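PDB 5N6G: GTN Reductase from Agrobacterium tumefaciens, which binds flavin mononucleotide and probably reduces activated carbon-carbon double bonds with electrons from NADH or NADPH, as an ene-reductase of the Old Yellow Enzyme family. Local coordinates for residues T2-E6 with A313-E318; H265-G269 with Y286-K290; Q9-I13 with A224-G228; N348-T354 with D365-L369. All coordinates share one frame; numbering follows the deposited sequence. Where two conformers were deposited one is given.

Interaction 1 (T2-E6 with A313-E318); sequences TSLFE and AIEAVE
Apolar packing joins the N-terminal residues Thr2-Glu6, which lead up to strand 8-10, to the last turns of helix 310-318. Leu4 and Val317 make the largest contributions. In Leu4 the CG is anti to the backbone N (chi1 -177°), which carries the branch point toward the helix, and its two methyls then part: CD2 reaches Ala313 CB at 3.9 Å and Ile314 CG1 beside it, while CD1 meets Val317 CG2 at 3.9 Å. A branched leucine suits a place where three helix side chains must be touched at once, and the small Ala313 lets it come close to the helix. Val317 CG1 lies against the main chain, 3.7 Å from Leu4 N. In this eight-stranded TIM barrel, helix 310-318 connects strands 301-305 and 324-327, and Leu4 also touches Ile19 of the first barrel strand, so the N-terminal residues fill in between the helix and that strand. No direct hydrogen bond crosses. Instead a water accepts from Leu4 N (2.9 Å) and donates to Ile314 O (2.8 Å), and Thr2 O receives a CA-H...O contact from Glu318 CA at 3.2 Å. The N-terminal side is shaped by its own polar groups: Ser3 OG accepts from Phe5 N in an ST turn, and Glu6 OE1, met from above its carboxylate plane, accepts from Ser3 N at 2.8 Å.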
loop_
_atom_site.group_PDB
_atom_site.type_symbol
_atom_site.label_atom_id
_atom_site.label_comp_id
_atom_site.label_asym_id
_atom_site.label_seq_id
_atom_site.Cartn_x
_atom_site.Cartn_y
_atom_site.Cartn_z
ATOM N N THR A 2 8.867 11.598 22.352
ATOM C CA THR A 2 7.652 11.050 21.753
ATOM C C THR A 2 7.587 9.546 21.980
ATOM O O THR A 2 8.578 8.838 21.824
ATOM C CB THR A 2 7.590 11.344 20.266
ATOM O OG1 THR A 2 7.797 12.743 20.053
ATOM C CG2 THR A 2 6.217 10.952 19.707
ATOM N N SER A 3 6.401 9.063 22.323
ATOM C CA SER A 3 6.164 7.658 22.600
ATOM C C SER A 3 5.394 7.027 21.448
ATOM O O SER A 3 4.551 7.670 20.828
ATOM C CB SER A 3 5.365 7.504 23.890
ATOM O OG SER A 3 4.894 6.190 24.072
ATOM N N LEU A 4 5.680 5.747 21.201
ATOM C CA LEU A 4 4.900 4.942 20.264
ATOM C C LEU A 4 3.415 4.958 20.604
ATOM O O LEU A 4 2.568 4.772 19.717
ATOM C CB LEU A 4 5.428 3.500 20.291
ATOM C CG LEU A 4 4.829 2.454 19.336
ATOM C CD1 LEU A 4 5.107 2.823 17.903
ATOM C CD2 LEU A 4 5.384 1.063 19.642
ATOM N N PHE A 5 3.085 5.149 21.874
ATOM C CA PHE A 5 1.724 5.013 22.354
ATOM C C PHE A 5 0.974 6.329 22.396
ATOM O O PHE A 5 -0.226 6.324 22.674
ATOM C CB PHE A 5 1.748 4.331 23.730
ATOM C CG PHE A 5 2.426 2.991 23.688
ATOM C CD1 PHE A 5 1.795 1.904 23.109
ATOM C CD2 PHE A 5 3.703 2.829 24.188
ATOM C CE1 PHE A 5 2.428 0.672 23.036
ATOM C CE2 PHE A 5 4.342 1.603 24.118
ATOM C CZ PHE A 5 3.707 0.525 23.540
ATOM N N GLU A 6 1.612 7.434 22.054
ATOM C CA GLU A 6 0.884 8.686 22.160
ATOM C C GLU A 6 0.333 9.129 20.810
ATOM O O GLU A 6 0.754 8.652 19.751
ATOM C CB GLU A 6 1.782 9.771 22.760
ATOM C CG GLU A 6 2.660 10.493 21.794
ATOM C CD GLU A 6 3.618 11.447 22.502
ATOM O OE1 GLU A 6 4.526 10.960 23.206
ATOM O OE2 GLU A 6 3.448 12.678 22.372
ATOM N N ALA A 313 10.530 -0.697 17.604
ATOM C CA ALA A 313 9.530 0.327 17.333
ATOM C C ALA A 313 9.522 1.395 18.411
ATOM O O ALA A 313 9.435 2.589 18.105
ATOM C CB ALA A 313 8.146 -0.305 17.205
ATOM N N ILE A 314 9.602 0.996 19.680
ATOM C CA ILE A 314 9.653 1.976 20.751
ATOM C C ILE A 314 10.861 2.886 20.569
ATOM O O ILE A 314 10.758 4.114 20.667
ATOM C CB ILE A 314 9.673 1.269 22.112
ATOM C CG1 ILE A 314 8.311 0.615 22.347
ATOM C CG2 ILE A 314 10.007 2.252 23.228
ATOM C CD1 ILE A 314 8.263 -0.264 23.577
ATOM N N GLU A 315 12.016 2.297 20.272
ATOM C CA GLU A 315 13.247 3.084 20.170
ATOM C C GLU A 315 13.219 4.002 18.946
ATOM O O GLU A 315 13.710 5.138 19.002
ATOM C CB GLU A 315 14.466 2.155 20.123
ATOM C CG GLU A 315 14.759 1.499 21.465
ATOM C CD GLU A 315 15.914 0.511 21.419
ATOM O OE1 GLU A 315 16.582 0.405 20.369
ATOM O OE2 GLU A 315 16.152 -0.166 22.442
ATOM N N ALA A 316 12.641 3.539 17.840
ATOM C CA ALA A 316 12.634 4.352 16.626
ATOM C C ALA A 316 11.779 5.598 16.798
ATOM O O ALA A 316 12.120 6.672 16.285
ATOM C CB ALA A 316 12.147 3.524 15.436
ATOM N N VAL A 317 10.666 5.486 17.519
ATOM C CA VAL A 317 9.837 6.665 17.751
ATOM C C VAL A 317 10.479 7.579 18.782
ATOM O O VAL A 317 10.558 8.795 18.581
ATOM C CB VAL A 317 8.411 6.252 18.153
ATOM C CG1 VAL A 317 7.576 7.462 18.505
ATOM C CG2 VAL A 317 7.752 5.500 16.992
ATOM N N GLU A 318 10.951 7.024 19.902
ATOM C CA GLU A 318 11.462 7.899 20.944
ATOM C C GLU A 318 12.750 8.597 20.514
ATOM O O GLU A 318 13.056 9.685 21.017
ATOM C CB GLU A 318 11.672 7.115 22.236
ATOM C CG GLU A 318 12.716 6.039 22.167
ATOM C CD GLU A 318 12.898 5.320 23.502
ATOM O OE1 GLU A 318 12.089 5.560 24.428
ATOM O OE2 GLU A 318 13.853 4.518 23.625
HETATM O O HOH W 1 8.406 5.008 21.963
#

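Interaction 2 (H265-G269 with Y286-K290); sequences HVVEG and YASFK
Tyr286 lays one face of its ring against the side chain of Glu268, whose CB stands 4.1 Å above the ring plane, offset toward the rim, while CG lies 4.0 Å from Tyr286 CD1. The two residues belong to a beta-alpha-beta unit of the TIM barrel: strand 263-267 runs up to Glu268, helix 286-295 returns on the outside, and the axes of the segments 265-267 and 286-290 approach to 11.7 Å, nearly antiparallel at 160°. Two aromatic side chains bridge that gap. Phe289, its CG anti to the backbone N, extends toward the strand, and in one of the two modelled conformers of Val266 its CE2 meets Val266 CG2 at 3.8 Å, with the methyl at the ring edge; this detail is therefore provisional. A valine suits this outward-facing strand position as a compact apolar residue between strand and helix. Val267 points away from the helix, into the barrel, where its side chain comes within about 4 Å of the bound flavin mononucleotide. The aliphatic part of Glu268 serves the packing while its carboxylate, turned 71° from the tyrosine ring, is engaged by OE1 with Tyr308 in a hydrogen bond and with Arg275 in a salt bridge, which gives a buried charge its partners. Gly269 has a positive phi, which favours glycine, and just past the strand end its N donates to Tyr286 OH at 2.9 Å, in a bent bond with 133° at the hydrogen.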
loop_
_atom_site.group_PDB
_atom_site.type_symbol
_atom_site.label_atom_id
_atom_site.label_comp_id
_atom_site.label_asym_id
_atom_site.label_seq_id
_atom_site.Cartn_x
_atom_site.Cartn_y
_atom_site.Cartn_z
ATOM N N HIS A 265 4.762 6.547 3.918
ATOM C CA HIS A 265 4.913 5.219 4.485
ATOM C C HIS A 265 6.025 4.512 3.730
ATOM O O HIS A 265 5.909 4.287 2.520
ATOM C CB HIS A 265 3.580 4.473 4.380
ATOM C CG HIS A 265 3.557 3.123 5.007
ATOM N ND1 HIS A 265 2.397 2.391 5.085
ATOM C CD2 HIS A 265 4.523 2.356 5.563
ATOM C CE1 HIS A 265 2.639 1.240 5.682
ATOM N NE2 HIS A 265 3.921 1.189 5.983
ATOM N N VAL A 266 7.113 4.185 4.424
ATOM C CA VAL A 266 8.317 3.661 3.788
ATOM C C VAL A 266 8.573 2.230 4.243
ATOM O O VAL A 266 8.625 1.948 5.449
ATOM C CB VAL A 266 9.539 4.555 4.076
ATOM C CG1 VAL A 266 9.807 4.663 5.569
ATOM C CG2 VAL A 266 10.774 4.037 3.356
ATOM N N VAL A 267 8.761 1.343 3.268
ATOM C CA VAL A 267 9.244 -0.020 3.482
ATOM C C VAL A 267 10.761 0.041 3.484
ATOM O O VAL A 267 11.384 0.395 2.473
ATOM C CB VAL A 267 8.740 -0.975 2.385
ATOM C CG1 VAL A 267 9.292 -2.390 2.584
ATOM C CG2 VAL A 267 7.208 -0.999 2.327
ATOM N N GLU A 268 11.363 -0.339 4.604
ATOM C CA GLU A 268 12.804 -0.304 4.775
ATOM C C GLU A 268 13.369 -1.681 4.447
ATOM O O GLU A 268 13.223 -2.626 5.228
ATOM C CB GLU A 268 13.143 0.130 6.200
ATOM C CG GLU A 268 12.625 1.539 6.480
ATOM C CD GLU A 268 12.789 1.985 7.927
ATOM O OE1 GLU A 268 12.645 1.155 8.859
ATOM O OE2 GLU A 268 13.045 3.190 8.118
ATOM N N GLY A 269 14.016 -1.792 3.294
ATOM C CA GLY A 269 14.586 -3.051 2.864
ATOM C C GLY A 269 13.699 -3.836 1.919
ATOM O O GLY A 269 12.776 -3.320 1.291
ATOM N N TYR A 286 18.549 5.678 4.498
ATOM C CA TYR A 286 17.182 6.077 4.824
ATOM C C TYR A 286 17.130 7.404 5.582
ATOM O O TYR A 286 16.124 8.115 5.488
ATOM C CB TYR A 286 16.499 4.973 5.625
ATOM C CG TYR A 286 16.275 3.741 4.785
ATOM C CD1 TYR A 286 15.110 3.580 4.066
ATOM C CD2 TYR A 286 17.269 2.768 4.663
ATOM C CE1 TYR A 286 14.906 2.459 3.256
ATOM C CE2 TYR A 286 17.071 1.651 3.851
ATOM C CZ TYR A 286 15.897 1.503 3.171
ATOM O OH TYR A 286 15.716 0.380 2.372
ATOM N N ALA A 287 18.177 7.754 6.327
ATOM C CA ALA A 287 18.234 9.083 6.950
ATOM C C ALA A 287 18.335 10.193 5.908
ATOM O O ALA A 287 17.729 11.259 6.068
ATOM C CB ALA A 287 19.412 9.154 7.911
ATOM N N SER A 288 19.144 9.984 4.864
ATOM C CA SER A 288 19.281 10.969 3.793
ATOM C C SER A 288 17.961 11.135 3.054
ATOM O O SER A 288 17.567 12.248 2.667
ATOM C CB SER A 288 20.383 10.507 2.830
ATOM O OG SER A 288 20.414 11.295 1.651
ATOM N N PHE A 289 17.274 10.019 2.851
ATOM C CA PHE A 289 15.966 9.993 2.210
ATOM C C PHE A 289 14.946 10.795 3.009
ATOM O O PHE A 289 14.242 11.660 2.460
ATOM C CB PHE A 289 15.572 8.518 2.060
ATOM C CG PHE A 289 14.224 8.249 1.480
ATOM C CD1 PHE A 289 13.845 8.736 0.232
ATOM C CD2 PHE A 289 13.333 7.432 2.167
ATOM C CE1 PHE A 289 12.604 8.429 -0.295
ATOM C CE2 PHE A 289 12.099 7.130 1.650
ATOM C CZ PHE A 289 11.729 7.625 0.419
ATOM N N LYS A 290 14.867 10.544 4.320
ATOM C CA LYS A 290 13.956 11.315 5.157
ATOM C C LYS A 290 14.342 12.784 5.178
ATOM O O LYS A 290 13.467 13.660 5.157
ATOM C CB LYS A 290 13.941 10.771 6.583
ATOM C CG LYS A 290 12.948 11.501 7.472
ATOM C CD LYS A 290 12.922 10.909 8.860
ATOM C CE LYS A 290 11.848 11.592 9.702
ATOM N NZ LYS A 290 12.000 11.299 11.146
#

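Interaction 3 (Q9-I13 with A224-G228); sequences QAGDI and AGRTG
Asp12 and Gly225 meet closely: Asp12 N donates to Gly225 O at 2.8 Å in an almost straight bond (174°). Here two glycines allow the main chains to come together, their CA atoms 4.2 Å apart at Gly11 and Gly225. Gly11 takes a positive phi in the type II' turn from Ala10 to Ile13, the hairpin turn between strands 8-10 and 13-15, which abuts the short 3-10 segment 224-225 just before barrel strand 227-231. With no side chain on either residue, Gly11 CA comes within 3.6 Å of Gly225 O.

The outer side is looser and wetted. Asp12 CB sits 3.9 Å over the centre of one guanidinium face of Arg226, while Ile13 CG1 comes obliquely within 4.1 Å of Arg226 NH1. That NH1 is hydrogen-bonded to Asp173 O, which steadies the long chain. Asp12 OD2 is 4.1 Å from Arg226 NE, well out of the guanidinium plane, so no N-H points at it. Two waters bridge the segments: one donates to OD2 and accepts from Gly225 N, the other joins OD2 to Arg226 NE. The opposite charges probably attract one another without a salt bridge, and the one direct hydrogen bond between the segments is backbone to backbone.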
loop_
_atom_site.group_PDB
_atom_site.type_symbol
_atom_site.label_atom_id
_atom_site.label_comp_id
_atom_site.label_asym_id
_atom_site.label_seq_id
_atom_site.Cartn_x
_atom_site.Cartn_y
_atom_site.Cartn_z
ATOM N N GLN A 9 -0.672 13.226 14.401
ATOM C CA GLN A 9 -1.482 13.883 13.388
ATOM C C GLN A 9 -0.858 13.597 12.034
ATOM O O GLN A 9 0.339 13.831 11.840
ATOM C CB GLN A 9 -1.554 15.397 13.642
ATOM C CG GLN A 9 -2.569 16.127 12.768
ATOM C CD GLN A 9 -3.994 15.900 13.232
ATOM O OE1 GLN A 9 -4.238 15.632 14.405
ATOM N NE2 GLN A 9 -4.947 16.041 12.322
ATOM N N ALA A 10 -1.649 13.076 11.110
ATOM C CA ALA A 10 -1.197 12.835 9.740
ATOM C C ALA A 10 -2.074 13.714 8.864
ATOM O O ALA A 10 -3.195 13.330 8.541
ATOM C CB ALA A 10 -1.316 11.366 9.353
ATOM N N GLY A 11 -1.592 14.897 8.527
ATOM C CA GLY A 11 -2.407 15.811 7.744
ATOM C C GLY A 11 -3.686 16.129 8.495
ATOM O O GLY A 11 -3.653 16.628 9.626
ATOM N N ASP A 12 -4.831 15.816 7.887
ATOM C CA ASP A 12 -6.137 16.040 8.496
ATOM C C ASP A 12 -6.581 14.910 9.410
ATOM O O ASP A 12 -7.661 15.013 10.004
ATOM C CB ASP A 12 -7.213 16.227 7.416
ATOM C CG ASP A 12 -6.924 17.393 6.494
ATOM O OD1 ASP A 12 -6.261 18.348 6.936
ATOM O OD2 ASP A 12 -7.364 17.350 5.325
ATOM N N ILE A 13 -5.791 13.848 9.545
ATOM C CA ILE A 13 -6.211 12.647 10.254
ATOM C C ILE A 13 -5.541 12.622 11.622
ATOM O O ILE A 13 -4.308 12.624 11.718
ATOM C CB ILE A 13 -5.865 11.381 9.456
ATOM C CG1 ILE A 13 -6.385 11.509 8.018
ATOM C CG2 ILE A 13 -6.491 10.170 10.123
ATOM C CD1 ILE A 13 -5.905 10.421 7.086
ATOM N N ALA A 224 -4.916 17.262 -0.043
ATOM C CA ALA A 224 -3.592 16.731 0.245
ATOM C C ALA A 224 -3.491 16.225 1.679
ATOM O O ALA A 224 -2.769 15.253 1.948
ATOM C CB ALA A 224 -2.535 17.813 -0.021
ATOM N N GLY A 225 -4.241 16.833 2.594
ATOM C CA GLY A 225 -4.225 16.414 3.989
ATOM C C GLY A 225 -4.902 15.083 4.259
ATOM O O GLY A 225 -4.884 14.617 5.410
ATOM N N ARG A 226 -5.549 14.493 3.255
ATOM C CA ARG A 226 -6.100 13.150 3.382
ATOM C C ARG A 226 -5.394 12.176 2.446
ATOM O O ARG A 226 -5.921 11.077 2.204
ATOM C CB ARG A 226 -7.610 13.137 3.118
ATOM C CG ARG A 226 -8.337 14.031 4.097
ATOM C CD ARG A 226 -9.828 13.801 4.146
ATOM N NE ARG A 226 -10.387 14.576 5.263
ATOM C CZ ARG A 226 -10.449 14.170 6.536
ATOM N NH1 ARG A 226 -10.015 12.968 6.905
ATOM N NH2 ARG A 226 -10.966 14.975 7.457
ATOM N N THR A 227 -4.245 12.570 1.888
ATOM C CA THR A 227 -3.499 11.781 0.905
ATOM C C THR A 227 -2.138 11.388 1.459
ATOM O O THR A 227 -1.350 12.254 1.846
ATOM C CB THR A 227 -3.323 12.560 -0.401
ATOM O OG1 THR A 227 -4.604 12.983 -0.893
ATOM C CG2 THR A 227 -2.629 11.704 -1.437
ATOM N N GLY A 228 -1.859 10.080 1.491
ATOM C CA GLY A 228 -0.526 9.579 1.782
ATOM C C GLY A 228 -0.046 8.659 0.671
ATOM O O GLY A 228 -0.730 8.451 -0.328
HETATM O O HOH W 2 -6.379 18.995 2.716
HETATM O O HOH W 3 -10.529 17.580 4.995
#

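Interaction 4 (N348-T354 with D365-L369); sequences NAPNQPT and DYPAL
With CG anti to the carbonyl carbon (chi1 -72°), Tyr366 reaches across to the chain of 348-354, and the similar chi1 of Asn348 (-61°) turns its amide toward Pro367. At the ring's far end Asn351 N donates to Tyr366 OH at 2.8 Å, lying in the ring plane at its edge; Asn351 CB is 3.5 Å from the same oxygen. Ala349 O also lies near the ring plane, 3.6 Å from Tyr366 CE1. A tyrosine suits the place because its ring is long enough to span the gap, its edge facing the chain, and its hydroxyl can accept from a backbone N-H. A water, 2.7 Å from Tyr366 OH, donates to OG1 of Thr354, just after the 3-10 segment 352-353. At the opposite end Asn348 ND2 donates to Pro367 O at 3.0 Å, in the carbonyl plane and on a lone pair, although the bond is bent to 143°. Asparagine can serve two carbonyls here, since ND2 also bonds Ala333 O.

Both segments belong to the C-terminal tail of the Old Yellow Enzyme barrel. Among the neighbouring helices, Tyr366 packs on Ile332 and Ala333 of helix 329-333, Pro350 touches the flavin-binding Lys329 at its start, and Asn348 rests on Arg340 of helix 337-343.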
loop_
_atom_site.group_PDB
_atom_site.type_symbol
_atom_site.label_atom_id
_atom_site.label_comp_id
_atom_site.label_asym_id
_atom_site.label_seq_id
_atom_site.Cartn_x
_atom_site.Cartn_y
_atom_site.Cartn_z
ATOM N N ASN A 348 0.753 -13.604 19.566
ATOM C CA ASN A 348 0.461 -14.798 18.790
ATOM C C ASN A 348 1.389 -14.855 17.581
ATOM O O ASN A 348 1.779 -13.825 17.031
ATOM C CB ASN A 348 -0.981 -14.794 18.268
ATOM C CG ASN A 348 -2.026 -14.762 19.362
ATOM O OD1 ASN A 348 -1.936 -15.459 20.376
ATOM N ND2 ASN A 348 -3.058 -13.973 19.139
ATOM N N ALA A 349 1.693 -16.077 17.137
ATOM C CA ALA A 349 2.512 -16.293 15.944
ATOM C C ALA A 349 1.635 -16.349 14.683
ATOM O O ALA A 349 0.577 -16.998 14.689
ATOM C CB ALA A 349 3.296 -17.595 16.066
ATOM N N PRO A 350 2.035 -15.711 13.581
ATOM C CA PRO A 350 1.230 -15.798 12.358
ATOM C C PRO A 350 1.306 -17.184 11.730
ATOM O O PRO A 350 2.325 -17.875 11.804
ATOM C CB PRO A 350 1.854 -14.737 11.433
ATOM C CG PRO A 350 2.813 -13.979 12.269
ATOM C CD PRO A 350 3.228 -14.878 13.378
ATOM N N ASN A 351 0.203 -17.583 11.097
ATOM C CA ASN A 351 0.100 -18.849 10.370
ATOM C C ASN A 351 0.166 -18.550 8.872
ATOM O O ASN A 351 -0.844 -18.211 8.244
ATOM C CB ASN A 351 -1.187 -19.574 10.750
ATOM C CG ASN A 351 -1.325 -20.926 10.063
ATOM O OD1 ASN A 351 -2.117 -21.087 9.131
ATOM N ND2 ASN A 351 -0.542 -21.903 10.514
ATOM N N GLN A 352 1.364 -18.666 8.295
ATOM C CA GLN A 352 1.546 -18.297 6.894
ATOM C C GLN A 352 0.615 -19.034 5.938
ATOM O O GLN A 352 0.155 -18.410 4.963
ATOM C CB GLN A 352 3.009 -18.525 6.484
ATOM C CG GLN A 352 3.409 -17.821 5.190
ATOM C CD GLN A 352 3.008 -18.586 3.936
ATOM O OE1 GLN A 352 2.798 -19.799 3.969
ATOM N NE2 GLN A 352 2.901 -17.870 2.818
ATOM N N PRO A 353 0.304 -20.316 6.131
ATOM C CA PRO A 353 -0.574 -21.015 5.175
ATOM C C PRO A 353 -1.966 -20.430 5.045
ATOM O O PRO A 353 -2.653 -20.752 4.069
ATOM C CB PRO A 353 -0.637 -22.438 5.733
ATOM C CG PRO A 353 0.631 -22.595 6.490
ATOM C CD PRO A 353 0.930 -21.250 7.084
ATOM N N THR A 354 -2.430 -19.630 6.008
ATOM C CA THR A 354 -3.744 -19.006 5.908
ATOM C C THR A 354 -3.649 -17.506 5.646
ATOM O O THR A 354 -4.636 -16.778 5.810
ATOM C CB THR A 354 -4.577 -19.302 7.166
ATOM O OG1 THR A 354 -3.846 -18.957 8.351
ATOM C CG2 THR A 354 -4.953 -20.776 7.221
ATOM N N ASP A 365 -9.998 -15.551 13.599
ATOM C CA ASP A 365 -10.004 -16.425 14.763
ATOM C C ASP A 365 -8.703 -16.389 15.544
ATOM O O ASP A 365 -8.488 -17.251 16.399
ATOM C CB ASP A 365 -10.326 -17.866 14.355
ATOM C CG ASP A 365 -9.227 -18.496 13.518
ATOM O OD1 ASP A 365 -8.368 -17.759 12.992
ATOM O OD2 ASP A 365 -9.228 -19.737 13.409
ATOM N N TYR A 366 -7.817 -15.432 15.275
ATOM C CA TYR A 366 -6.705 -15.242 16.191
ATOM C C TYR A 366 -7.218 -14.587 17.470
ATOM O O TYR A 366 -7.935 -13.584 17.399
ATOM C CB TYR A 366 -5.644 -14.363 15.587
ATOM C CG TYR A 366 -4.804 -14.934 14.489
ATOM C CD1 TYR A 366 -3.648 -15.644 14.776
ATOM C CD2 TYR A 366 -5.100 -14.674 13.145
ATOM C CE1 TYR A 366 -2.827 -16.125 13.765
ATOM C CE2 TYR A 366 -4.273 -15.142 12.128
ATOM C CZ TYR A 366 -3.135 -15.874 12.445
ATOM O OH TYR A 366 -2.282 -16.350 11.447
ATOM N N PRO A 367 -6.846 -15.084 18.639
ATOM C CA PRO A 367 -7.444 -14.592 19.877
ATOM C C PRO A 367 -6.841 -13.287 20.363
ATOM O O PRO A 367 -5.651 -13.002 20.183
ATOM C CB PRO A 367 -7.155 -15.720 20.873
ATOM C CG PRO A 367 -5.897 -16.314 20.382
ATOM C CD PRO A 367 -5.984 -16.252 18.877
ATOM N N ALA A 368 -7.702 -12.488 20.979
ATOM C CA ALA A 368 -7.266 -11.357 21.774
ATOM C C ALA A 368 -6.930 -11.819 23.189
ATOM O O ALA A 368 -7.228 -12.943 23.598
ATOM C CB ALA A 368 -8.342 -10.270 21.794
ATOM N N LEU A 369 -6.288 -10.934 23.938
ATOM C CA LEU A 369 -6.017 -11.206 25.338
ATOM C C LEU A 369 -7.321 -11.301 26.134
ATOM O O LEU A 369 -8.355 -10.739 25.759
ATOM C CB LEU A 369 -5.140 -10.106 25.938
ATOM C CG LEU A 369 -3.712 -9.920 25.427
ATOM C CD1 LEU A 369 -3.154 -8.614 25.971
ATOM C CD2 LEU A 369 -2.817 -11.089 25.819
HETATM O O HOH W 4 -3.093 -16.291 8.871
#

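All four contacts lie around one closed eight-stranded parallel barrel. Interaction 1 ties the N-terminal residues to helix 310-318 and encloses interactions 2 and 3 along the chain; interaction 4 follows in the C-terminal tail. Interactions 2 and 3 reach neighbouring barrel strands, 263-267 and 227-231, with centres about 19 Å apart, and interaction 3 uses the hairpin that follows closely after residues 2-6 of interaction 1. Interaction 4 stands apart, its centre about 31 Å from that of interaction 3. None of the four touches another beyond this sequence link, so the chain's two ends are fastened to the barrel at separate places, while interaction 2 comes nearest the flavin.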